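Local coordinates for protein abietadiene synthase, chloroplastic (Abies grandis, PDB 3S9V) that belongs to the terpene synthase family as a chloroplast-located, largely helical enzyme that joins an N-terminal terpene synthase region to a metal-binding one, at residues E433-I438 against L780-A785; K427-L432 against A512-E517; I507-A512 against E774-C779; T35-I40 against L464-L469. All blocks are in the same frame, centred on the assembly; numbering follows the deposited sequence.

Contact 1 of 4, residues E433-I438 against L780-A785; sequences EARSYI and LFQPVA
With CG anti to the backbone N (chi1 -168°) and the chain extended as far as NE, Arg435 reaches from helix 430-440 to the C-terminal tail that follows helix 768-781; a turn at the last torsion (chi4 -64°) then swings the guanidinium against the tail. Val784, its CG1 anti to the carbonyl carbon, runs past the arginine in the opposite direction and lays that methyl over one guanidinium face. The same CG1 lies 3.7 Å from Arg435 CG, so a single methyl covers both the aliphatic stem and the flat cationic end. At the edge of the group, Arg435 NH1 donates to Gln782 O at 3.1 Å. The N-H...O angle is 166° and the oxygen sits in the guanidinium plane, yet the nitrogen stands above the carbonyl plane rather than along a lone pair: straight for the donor, steep for the acceptor. Pro783 O is equally near NH1, 3.1 Å away, but the angle is too poor for a hydrogen bond. One turn further along the helix, Ile438 CG2 meets Val784 CB at 4.0 Å, the two side chains crossing at about a right angle. Helix 461-491 supports the tail, Gln475 also donating to Gln782 O and Asn472 to Val784 O, while Glu439 forms a salt bridge with Arg435 NH2. The carboxylate would offset the positive charge of this buried arginine, and the carbonyl fixes the direction of one N-H, tying the chain's last residues to the helix by polar as well as apolar contacts.

Contact 2 of 4, residues K427-L432 against A512-E517; sequences KSMPRL and ASFIFE
Arg431 lays its guanidinium flat on the ring of Phe516, the centres 3.8 Å apart and the planes only 13° from parallel. CZ stands nearly above the middle of the ring, 15° off its normal, so the stack is also a cation-pi contact. Bends at chi2 and chi3 fold the arginine chain back over the aromatic face: NE lies above the ring 3.6 Å from Phe516 CG, and NH2 lies the same distance from Phe516 CE1. Glu517 OE2 covers the opposite face, so the ring is held between a cation and its own neighbour's carboxylate; Glu517 OE1 also forms a salt bridge with Arg745, which would offset its charge. The backbones are joined as well. Arg431 N, in the first turn of helix 430-440, donates to Ser513 O at 3.1 Å along a nearly straight path, 168° at the hydrogen and in the carbonyl plane. This bond uses an amide at the helix start, and Pro430 just before it packs beside the same carbonyl, with CD 3.8 Å from Phe514 CB. Met429, at the N-cap position, curls back through bent chi2 and chi3 to bring CE to Phe514 CD2 at 3.9 Å; its CB and CE also touch Ser513 OG, which is hydrogen-bonded to Ser510 O. Helix 741-757 packs on Met429 and Phe514, and helix 461-491 on Arg431 and Phe516. The result is a buried helix N-terminus, joined to residues 512-516 by a backbone hydrogen bond and an arginine-phenylalanine cation-pi stack, within the all-alpha terpene synthase fold, its 512-517 side lying in the metal-binding family region.

Contact 3 of 4, residues I507-A512 against E774-C779; sequences IYFSPA and EHVKNC
Phe509 loses the most surface here, its ring entering from helix 507-512 between successive turns of helix 774-779. CG is anti to the backbone N (chi1 157°), which directs the ring across the interface towards His775 and Cys779. Cys779, next in buried surface, meets the ring at its edge: CB lies near the ring plane, 3.8 Å from Phe509 CE1. Its SG, anti to the backbone N, stands 5.2 Å from the ring centroid and 71° off the normal, an oblique sulfur-aromatic contact. Val776 approaches nearer the base of the phenylalanine, with CG2 4.2 Å from Phe509 CB. Beyond the ring tip, His775 presents its CB to Phe509 CZ at 3.8 Å, while its imidazole leads off to the hydroxyl of Tyr423. The local axes come within 10.1 Å and cross at 55°, and no hydrogen bond links the segments. Leu432 of helix 430-440 and Ile753 of helix 741-757 also touch Phe509, so four helices converge on this ring. The contact is helix-to-helix packing in the interior of the all-alpha terpene synthase fold, bringing helix 768-781, near the end of the chain, against helix 504-514 of the metal-binding family region.

Contact 4 of 4, residues T35-I40 against L464-L469; sequences TLISEI and LELAKL
Apolar contacts dominate where helix 35-40 crosses helix 464-469 in a roughly antiparallel sense, their local axes 10.1 Å apart at closest approach and at 141° to one another. Leu36 and Leu466 bury the most surface. Leu36, with CG anti to the carbonyl carbon, sends CD1 to within 4.0 Å of Leu466 CB, and the same methyl lies 4.0 Å from Leu469 CD1. Leu466, its CG anti to the backbone N (chi1 178°), carries CD2 to Ile37 and Ile40: this methyl meets Ile40 CD1 at 3.8 Å and Ile37 CG1 at 4.0 Å, resting against isoleucines from successive turns.

The mixed contact comes from Glu465, whose extended chain crosses Leu36 at about a right angle, bringing CG to Leu36 CD1 at 3.7 Å. Its aliphatic stem covers the leucine while the carboxylate continues to a salt bridge with Arg32, earlier in helix 29-46. Glu39 similarly pairs with Lys462 of helix 461-491. No hydrogen bond crosses between the segments. Touching leucine and isoleucine side chains thus make the close contact, and the early helix 29-46 meets helix 461-491 through apolar packing with ionic links along one edge, where the two acids also lie near each other.

How the contacts relate
Contacts 1, 2 and 3 are buried and lie close together, with centres 8 to 11 Å apart, whereas contact 4 is only partly buried and joins an early helix to helix 461-491. Contacts 1 and 2 use successive parts of helix 430-440, contact 3 uses helix 768-781 and contact 1 the tail that follows it, and contacts 2 and 3 share Ala512, so helices 430-440 and 504-514 and the C-terminal helix with its tail are joined pairwise. Contacts 1 and 2 each employ an arginine, edge-on to a carbonyl or flat on a ring; contact 3 rests on van der Waals packing round one phenylalanine. Contact 4 touches contact 1 through Lys468, which probably hydrogen-bonds Ala785 O.

Contact 1 of 4, residues E433-I438 against L780-A785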
# COMPACT_ATOMS: atom_id res chain seq x y z
N GLU A 433 -5.92 7.43 3.52
CA GLU A 433 -5.40 6.06 3.49
C GLU A 433 -4.86 5.72 4.87
O GLU A 433 -5.07 4.62 5.38
CB GLU A 433 -4.27 5.91 2.47
CG GLU A 433 -3.75 4.46 2.38
CD GLU A 433 -2.74 4.23 1.26
OE1 GLU A 433 -3.03 4.60 0.10
OE2 GLU A 433 -1.66 3.66 1.54
N ALA A 434 -4.17 6.68 5.49
CA ALA A 434 -3.61 6.45 6.81
C ALA A 434 -4.72 6.16 7.82
O ALA A 434 -4.57 5.29 8.68
CB ALA A 434 -2.80 7.67 7.25
N ARG A 435 -5.83 6.89 7.71
CA ARG A 435 -6.93 6.68 8.65
C ARG A 435 -7.51 5.30 8.44
O ARG A 435 -7.81 4.60 9.40
CB ARG A 435 -8.03 7.73 8.48
CG ARG A 435 -9.04 7.72 9.64
CD ARG A 435 -10.05 8.83 9.51
NE ARG A 435 -10.63 9.22 10.79
CZ ARG A 435 -11.38 8.42 11.54
NH1 ARG A 435 -11.86 8.86 12.70
NH2 ARG A 435 -11.64 7.18 11.15
N SER A 436 -7.67 4.93 7.17
CA SER A 436 -8.23 3.63 6.84
C SER A 436 -7.40 2.49 7.44
O SER A 436 -7.92 1.63 8.15
CB SER A 436 -8.31 3.46 5.32
OG SER A 436 -8.97 2.27 4.95
N TYR A 437 -6.10 2.51 7.18
CA TYR A 437 -5.24 1.46 7.69
C TYR A 437 -5.15 1.46 9.21
O TYR A 437 -5.07 0.39 9.83
CB TYR A 437 -3.85 1.55 7.06
CG TYR A 437 -3.10 0.24 7.14
CD1 TYR A 437 -3.69 -0.94 6.69
CD2 TYR A 437 -1.82 0.17 7.69
CE1 TYR A 437 -3.02 -2.15 6.78
CE2 TYR A 437 -1.15 -1.04 7.78
CZ TYR A 437 -1.75 -2.20 7.33
OH TYR A 437 -1.09 -3.40 7.43
N ILE A 438 -5.17 2.64 9.81
CA ILE A 438 -5.11 2.75 11.26
C ILE A 438 -6.25 1.94 11.88
O ILE A 438 -6.11 1.36 12.95
CB ILE A 438 -5.19 4.23 11.71
CG1 ILE A 438 -3.85 4.91 11.45
CG2 ILE A 438 -5.60 4.34 13.18
CD1 ILE A 438 -3.78 6.34 11.90
N LEU A 780 -10.42 15.90 9.17
CA LEU A 780 -10.33 17.03 10.09
C LEU A 780 -11.07 16.98 11.42
O LEU A 780 -10.67 17.67 12.36
CB LEU A 780 -10.76 18.31 9.36
CG LEU A 780 -10.09 18.65 8.02
CD1 LEU A 780 -10.73 19.91 7.46
CD2 LEU A 780 -8.60 18.85 8.22
N PHE A 781 -12.14 16.20 11.53
CA PHE A 781 -12.89 16.19 12.78
C PHE A 781 -12.85 14.94 13.65
O PHE A 781 -12.43 15.01 14.81
CB PHE A 781 -14.33 16.60 12.49
CG PHE A 781 -14.44 17.92 11.77
CD1 PHE A 781 -13.78 19.04 12.25
CD2 PHE A 781 -15.18 18.03 10.60
CE1 PHE A 781 -13.84 20.26 11.58
CE2 PHE A 781 -15.25 19.24 9.92
CZ PHE A 781 -14.57 20.36 10.41
N GLN A 782 -13.30 13.82 13.11
CA GLN A 782 -13.32 12.56 13.84
C GLN A 782 -11.88 12.08 14.09
O GLN A 782 -11.15 11.80 13.15
CB GLN A 782 -14.09 11.52 13.03
CG GLN A 782 -14.66 10.37 13.83
CD GLN A 782 -16.18 10.41 13.87
OE1 GLN A 782 -16.84 10.33 12.84
NE2 GLN A 782 -16.74 10.53 15.07
N PRO A 783 -11.46 11.99 15.37
CA PRO A 783 -10.09 11.53 15.62
C PRO A 783 -10.06 10.00 15.58
O PRO A 783 -11.11 9.35 15.64
CB PRO A 783 -9.78 12.07 17.02
CG PRO A 783 -10.75 13.21 17.18
CD PRO A 783 -12.00 12.64 16.57
N VAL A 784 -8.86 9.42 15.47
CA VAL A 784 -8.74 7.97 15.46
C VAL A 784 -8.52 7.46 16.89
O VAL A 784 -7.80 8.08 17.67
CB VAL A 784 -7.56 7.50 14.57
CG1 VAL A 784 -7.80 7.92 13.14
CG2 VAL A 784 -6.24 8.06 15.09
N ALA A 785 -9.15 6.34 17.21
CA ALA A 785 -9.03 5.75 18.55
C ALA A 785 -8.53 4.31 18.46
O ALA A 785 -8.80 3.51 19.35
CB ALA A 785 -10.38 5.80 19.27

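Contact 2 of 4, residues K427-L432 against A512-E517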
# COMPACT_ATOMS: atom_id res chain seq x y z
N LYS A 427 -6.60 8.08 -6.42
CA LYS A 427 -7.71 8.66 -5.66
C LYS A 427 -7.47 8.54 -4.17
O LYS A 427 -8.33 8.92 -3.37
CB LYS A 427 -9.02 7.94 -5.98
CG LYS A 427 -9.45 7.97 -7.42
CD LYS A 427 -10.79 7.28 -7.57
CE LYS A 427 -11.20 7.15 -9.01
NZ LYS A 427 -12.53 6.48 -9.13
N SER A 428 -6.31 8.03 -3.79
CA SER A 428 -6.00 7.85 -2.38
C SER A 428 -5.10 8.95 -1.81
O SER A 428 -3.92 9.03 -2.14
CB SER A 428 -5.34 6.48 -2.19
OG SER A 428 -5.05 6.25 -0.82
N MET A 429 -5.67 9.78 -0.94
CA MET A 429 -4.91 10.86 -0.31
C MET A 429 -4.30 10.29 0.97
O MET A 429 -4.94 9.54 1.70
CB MET A 429 -5.84 12.04 0.03
CG MET A 429 -6.83 12.43 -1.08
SD MET A 429 -6.07 12.73 -2.70
CE MET A 429 -4.83 13.95 -2.23
N PRO A 430 -3.04 10.65 1.26
CA PRO A 430 -2.30 10.18 2.45
C PRO A 430 -3.07 10.09 3.77
O PRO A 430 -3.04 9.04 4.43
CB PRO A 430 -1.12 11.15 2.52
CG PRO A 430 -0.85 11.43 1.08
CD PRO A 430 -2.24 11.64 0.51
N ARG A 431 -3.74 11.16 4.18
CA ARG A 431 -4.47 11.13 5.45
C ARG A 431 -5.62 10.13 5.42
O ARG A 431 -5.84 9.40 6.39
CB ARG A 431 -4.99 12.52 5.82
CG ARG A 431 -3.91 13.53 6.19
CD ARG A 431 -3.26 13.23 7.54
NE ARG A 431 -2.18 12.25 7.43
CZ ARG A 431 -1.49 11.78 8.47
NH1 ARG A 431 -1.76 12.19 9.70
NH2 ARG A 431 -0.51 10.91 8.26
N LEU A 432 -6.36 10.10 4.32
CA LEU A 432 -7.49 9.18 4.21
C LEU A 432 -7.03 7.71 4.21
O LEU A 432 -7.67 6.86 4.84
CB LEU A 432 -8.30 9.49 2.95
CG LEU A 432 -8.93 10.89 2.98
CD1 LEU A 432 -9.70 11.16 1.70
CD2 LEU A 432 -9.85 10.99 4.19
N ALA A 512 -4.69 19.79 3.34
CA ALA A 512 -4.59 19.13 4.63
C ALA A 512 -4.52 17.62 4.47
O ALA A 512 -3.91 16.93 5.27
CB ALA A 512 -5.78 19.52 5.51
N SER A 513 -5.15 17.10 3.43
CA SER A 513 -5.16 15.67 3.19
C SER A 513 -3.84 15.11 2.67
O SER A 513 -3.58 13.91 2.82
CB SER A 513 -6.28 15.31 2.21
OG SER A 513 -5.86 15.56 0.87
N PHE A 514 -2.99 15.95 2.06
CA PHE A 514 -1.72 15.44 1.54
C PHE A 514 -0.44 16.08 2.06
O PHE A 514 0.55 15.38 2.25
CB PHE A 514 -1.74 15.42 -0.01
CG PHE A 514 -1.83 16.78 -0.66
CD1 PHE A 514 -0.70 17.57 -0.84
CD2 PHE A 514 -3.06 17.25 -1.13
CE1 PHE A 514 -0.78 18.82 -1.48
CE2 PHE A 514 -3.16 18.49 -1.76
CZ PHE A 514 -2.01 19.28 -1.94
N ILE A 515 -0.42 17.40 2.29
CA ILE A 515 0.78 18.04 2.85
C ILE A 515 0.40 18.45 4.26
O ILE A 515 0.33 19.63 4.60
CB ILE A 515 1.24 19.30 2.04
CG1 ILE A 515 0.06 20.24 1.79
CG2 ILE A 515 1.89 18.86 0.75
CD1 ILE A 515 0.48 21.62 1.28
N PHE A 516 0.17 17.43 5.06
CA PHE A 516 -0.27 17.53 6.45
C PHE A 516 0.76 17.90 7.52
O PHE A 516 0.37 18.38 8.58
CB PHE A 516 -0.90 16.20 6.82
CG PHE A 516 0.03 15.03 6.63
CD1 PHE A 516 0.84 14.60 7.66
CD2 PHE A 516 0.11 14.38 5.39
CE1 PHE A 516 1.73 13.55 7.47
CE2 PHE A 516 0.99 13.33 5.19
CZ PHE A 516 1.80 12.91 6.24
N GLU A 517 2.04 17.66 7.27
CA GLU A 517 3.06 17.94 8.28
C GLU A 517 2.95 19.33 8.91
O GLU A 517 2.64 20.31 8.22
CB GLU A 517 4.47 17.77 7.70
CG GLU A 517 4.84 16.36 7.21
CD GLU A 517 4.43 16.10 5.76
OE1 GLU A 517 5.22 15.45 5.03
OE2 GLU A 517 3.33 16.52 5.36

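Contact 3 of 4, residues I507-A512 against E774-C779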
# COMPACT_ATOMS: atom_id res chain seq x y z
N ILE A 507 -12.36 23.43 0.99
CA ILE A 507 -11.12 23.78 0.30
C ILE A 507 -9.87 23.51 1.13
O ILE A 507 -8.83 23.13 0.59
CB ILE A 507 -11.13 25.27 -0.12
CG1 ILE A 507 -12.15 25.48 -1.24
CG2 ILE A 507 -9.75 25.70 -0.57
CD1 ILE A 507 -12.23 26.91 -1.73
N TYR A 508 -9.97 23.72 2.44
CA TYR A 508 -8.83 23.50 3.32
C TYR A 508 -8.52 22.00 3.43
O TYR A 508 -7.39 21.60 3.70
CB TYR A 508 -9.10 24.07 4.71
CG TYR A 508 -7.99 23.77 5.68
CD1 TYR A 508 -6.73 24.35 5.52
CD2 TYR A 508 -8.17 22.86 6.72
CE1 TYR A 508 -5.68 24.03 6.37
CE2 TYR A 508 -7.12 22.53 7.57
CZ TYR A 508 -5.88 23.11 7.39
OH TYR A 508 -4.82 22.76 8.20
N PHE A 509 -9.55 21.19 3.23
CA PHE A 509 -9.40 19.74 3.30
C PHE A 509 -8.34 19.25 2.33
O PHE A 509 -7.52 18.39 2.67
CB PHE A 509 -10.73 19.06 2.97
CG PHE A 509 -10.57 17.64 2.47
CD1 PHE A 509 -10.20 16.62 3.34
CD2 PHE A 509 -10.76 17.34 1.13
CE1 PHE A 509 -10.02 15.32 2.88
CE2 PHE A 509 -10.58 16.03 0.65
CZ PHE A 509 -10.21 15.03 1.53
N SER A 510 -8.37 19.79 1.12
CA SER A 510 -7.44 19.39 0.07
C SER A 510 -5.98 19.34 0.49
O SER A 510 -5.41 18.26 0.62
CB SER A 510 -7.61 20.28 -1.15
OG SER A 510 -8.89 20.09 -1.73
N PRO A 511 -5.34 20.50 0.72
CA PRO A 511 -3.94 20.41 1.11
C PRO A 511 -3.73 19.67 2.43
O PRO A 511 -2.72 19.00 2.62
CB PRO A 511 -3.52 21.88 1.20
CG PRO A 511 -4.76 22.54 1.68
CD PRO A 511 -5.84 21.88 0.84
N ALA A 512 -4.69 19.79 3.34
CA ALA A 512 -4.59 19.13 4.63
C ALA A 512 -4.52 17.62 4.47
O ALA A 512 -3.91 16.93 5.27
CB ALA A 512 -5.78 19.52 5.51
N GLU A 774 -18.10 13.15 4.19
CA GLU A 774 -17.44 12.03 4.87
C GLU A 774 -15.92 12.19 4.92
O GLU A 774 -15.29 11.91 5.95
CB GLU A 774 -17.83 10.73 4.16
CG GLU A 774 -17.21 9.45 4.74
CD GLU A 774 -17.66 9.16 6.16
OE1 GLU A 774 -18.86 9.36 6.46
OE2 GLU A 774 -16.82 8.72 6.97
N HIS A 775 -15.32 12.63 3.82
CA HIS A 775 -13.87 12.80 3.76
C HIS A 775 -13.42 13.90 4.70
O HIS A 775 -12.41 13.75 5.40
CB HIS A 775 -13.45 13.11 2.32
CG HIS A 775 -13.80 12.03 1.36
ND1 HIS A 775 -14.01 12.26 0.02
CD2 HIS A 775 -13.99 10.70 1.54
CE1 HIS A 775 -14.34 11.13 -0.58
NE2 HIS A 775 -14.33 10.17 0.33
N VAL A 776 -14.16 15.00 4.72
CA VAL A 776 -13.86 16.13 5.58
C VAL A 776 -13.88 15.69 7.03
O VAL A 776 -13.00 16.04 7.82
CB VAL A 776 -14.87 17.28 5.35
CG1 VAL A 776 -14.78 18.30 6.46
CG2 VAL A 776 -14.60 17.94 4.01
N LYS A 777 -14.90 14.91 7.38
CA LYS A 777 -15.04 14.42 8.74
C LYS A 777 -13.85 13.53 9.13
O LYS A 777 -13.25 13.73 10.19
CB LYS A 777 -16.36 13.64 8.86
CG LYS A 777 -16.72 13.21 10.28
CD LYS A 777 -18.00 12.38 10.30
CE LYS A 777 -17.82 11.05 9.57
NZ LYS A 777 -19.06 10.23 9.57
N ASN A 778 -13.51 12.57 8.28
CA ASN A 778 -12.41 11.64 8.54
C ASN A 778 -11.03 12.26 8.66
O ASN A 778 -10.17 11.75 9.37
CB ASN A 778 -12.32 10.57 7.45
CG ASN A 778 -13.48 9.60 7.49
OD1 ASN A 778 -13.83 9.09 8.55
ND2 ASN A 778 -14.06 9.33 6.33
N CYS A 779 -10.82 13.36 7.95
CA CYS A 779 -9.52 14.00 7.96
C CYS A 779 -9.37 15.11 8.99
O CYS A 779 -8.32 15.23 9.62
CB CYS A 779 -9.22 14.56 6.55
SG CYS A 779 -7.64 15.42 6.38

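Contact 4 of 4, residues T35-I40 against L464-L469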
# COMPACT_ATOMS: atom_id res chain seq x y z
N THR A 35 9.43 8.63 22.30
CA THR A 35 9.85 7.32 22.76
C THR A 35 9.60 6.27 21.70
O THR A 35 10.49 5.51 21.33
CB THR A 35 9.10 6.93 24.06
OG1 THR A 35 9.37 7.91 25.07
CG2 THR A 35 9.55 5.57 24.55
N LEU A 36 8.36 6.22 21.21
CA LEU A 36 7.99 5.26 20.19
C LEU A 36 8.89 5.35 18.96
O LEU A 36 9.30 4.34 18.40
CB LEU A 36 6.53 5.46 19.80
CG LEU A 36 5.55 4.96 20.85
CD1 LEU A 36 4.15 5.52 20.60
CD2 LEU A 36 5.53 3.45 20.82
N ILE A 37 9.20 6.58 18.56
CA ILE A 37 10.04 6.80 17.40
C ILE A 37 11.45 6.26 17.58
O ILE A 37 12.01 5.67 16.66
CB ILE A 37 10.12 8.31 17.04
CG1 ILE A 37 8.74 8.81 16.59
CG2 ILE A 37 11.10 8.53 15.90
CD1 ILE A 37 8.72 10.27 16.19
N SER A 38 12.03 6.45 18.75
CA SER A 38 13.38 5.95 18.97
C SER A 38 13.36 4.42 19.08
O SER A 38 14.32 3.75 18.70
CB SER A 38 14.00 6.59 20.22
OG SER A 38 13.33 6.18 21.39
N GLU A 39 12.25 3.88 19.58
CA GLU A 39 12.13 2.44 19.74
C GLU A 39 11.94 1.75 18.40
O GLU A 39 12.45 0.65 18.17
CB GLU A 39 10.96 2.10 20.67
CG GLU A 39 11.25 2.39 22.13
CD GLU A 39 10.08 2.06 23.05
OE1 GLU A 39 10.27 2.08 24.28
OE2 GLU A 39 8.98 1.78 22.53
N ILE A 40 11.19 2.40 17.51
CA ILE A 40 10.94 1.87 16.18
C ILE A 40 12.18 2.03 15.32
O ILE A 40 12.45 1.20 14.44
CB ILE A 40 9.73 2.57 15.54
CG1 ILE A 40 8.45 2.14 16.26
CG2 ILE A 40 9.64 2.24 14.05
CD1 ILE A 40 7.21 2.87 15.79
N LEU A 464 1.06 0.97 15.63
CA LEU A 464 -0.31 1.45 15.75
C LEU A 464 -0.47 2.54 16.81
O LEU A 464 -1.21 3.50 16.62
CB LEU A 464 -1.26 0.29 16.08
CG LEU A 464 -2.74 0.68 16.09
CD1 LEU A 464 -3.10 1.36 14.76
CD2 LEU A 464 -3.60 -0.54 16.31
N GLU A 465 0.22 2.38 17.93
CA GLU A 465 0.15 3.36 19.00
C GLU A 465 0.67 4.69 18.46
O GLU A 465 0.06 5.74 18.68
CB GLU A 465 1.00 2.91 20.19
CG GLU A 465 0.95 3.85 21.38
CD GLU A 465 1.76 3.34 22.55
OE1 GLU A 465 1.75 4.01 23.61
OE2 GLU A 465 2.41 2.28 22.42
N LEU A 466 1.79 4.64 17.76
CA LEU A 466 2.37 5.86 17.21
C LEU A 466 1.50 6.47 16.12
O LEU A 466 1.35 7.68 16.04
CB LEU A 466 3.76 5.58 16.65
CG LEU A 466 4.44 6.77 15.99
CD1 LEU A 466 4.60 7.90 17.01
CD2 LEU A 466 5.80 6.34 15.45
N ALA A 467 0.92 5.61 15.27
CA ALA A 467 0.05 6.06 14.18
C ALA A 467 -1.16 6.84 14.70
O ALA A 467 -1.60 7.82 14.08
CB ALA A 467 -0.42 4.86 13.37
N LYS A 468 -1.72 6.39 15.82
CA LYS A 468 -2.88 7.06 16.39
C LYS A 468 -2.49 8.39 17.05
O LYS A 468 -3.11 9.42 16.80
CB LYS A 468 -3.58 6.14 17.40
CG LYS A 468 -4.22 4.92 16.76
CD LYS A 468 -4.99 4.08 17.79
CE LYS A 468 -5.73 2.94 17.12
NZ LYS A 468 -6.40 2.06 18.11
N LEU A 469 -1.45 8.35 17.87
CA LEU A 469 -0.99 9.56 18.54
C LEU A 469 -0.57 10.62 17.52
O LEU A 469 -0.87 11.81 17.69
CB LEU A 469 0.20 9.24 19.46
CG LEU A 469 -0.10 8.51 20.77
CD1 LEU A 469 1.19 8.05 21.43
CD2 LEU A 469 -0.87 9.43 21.70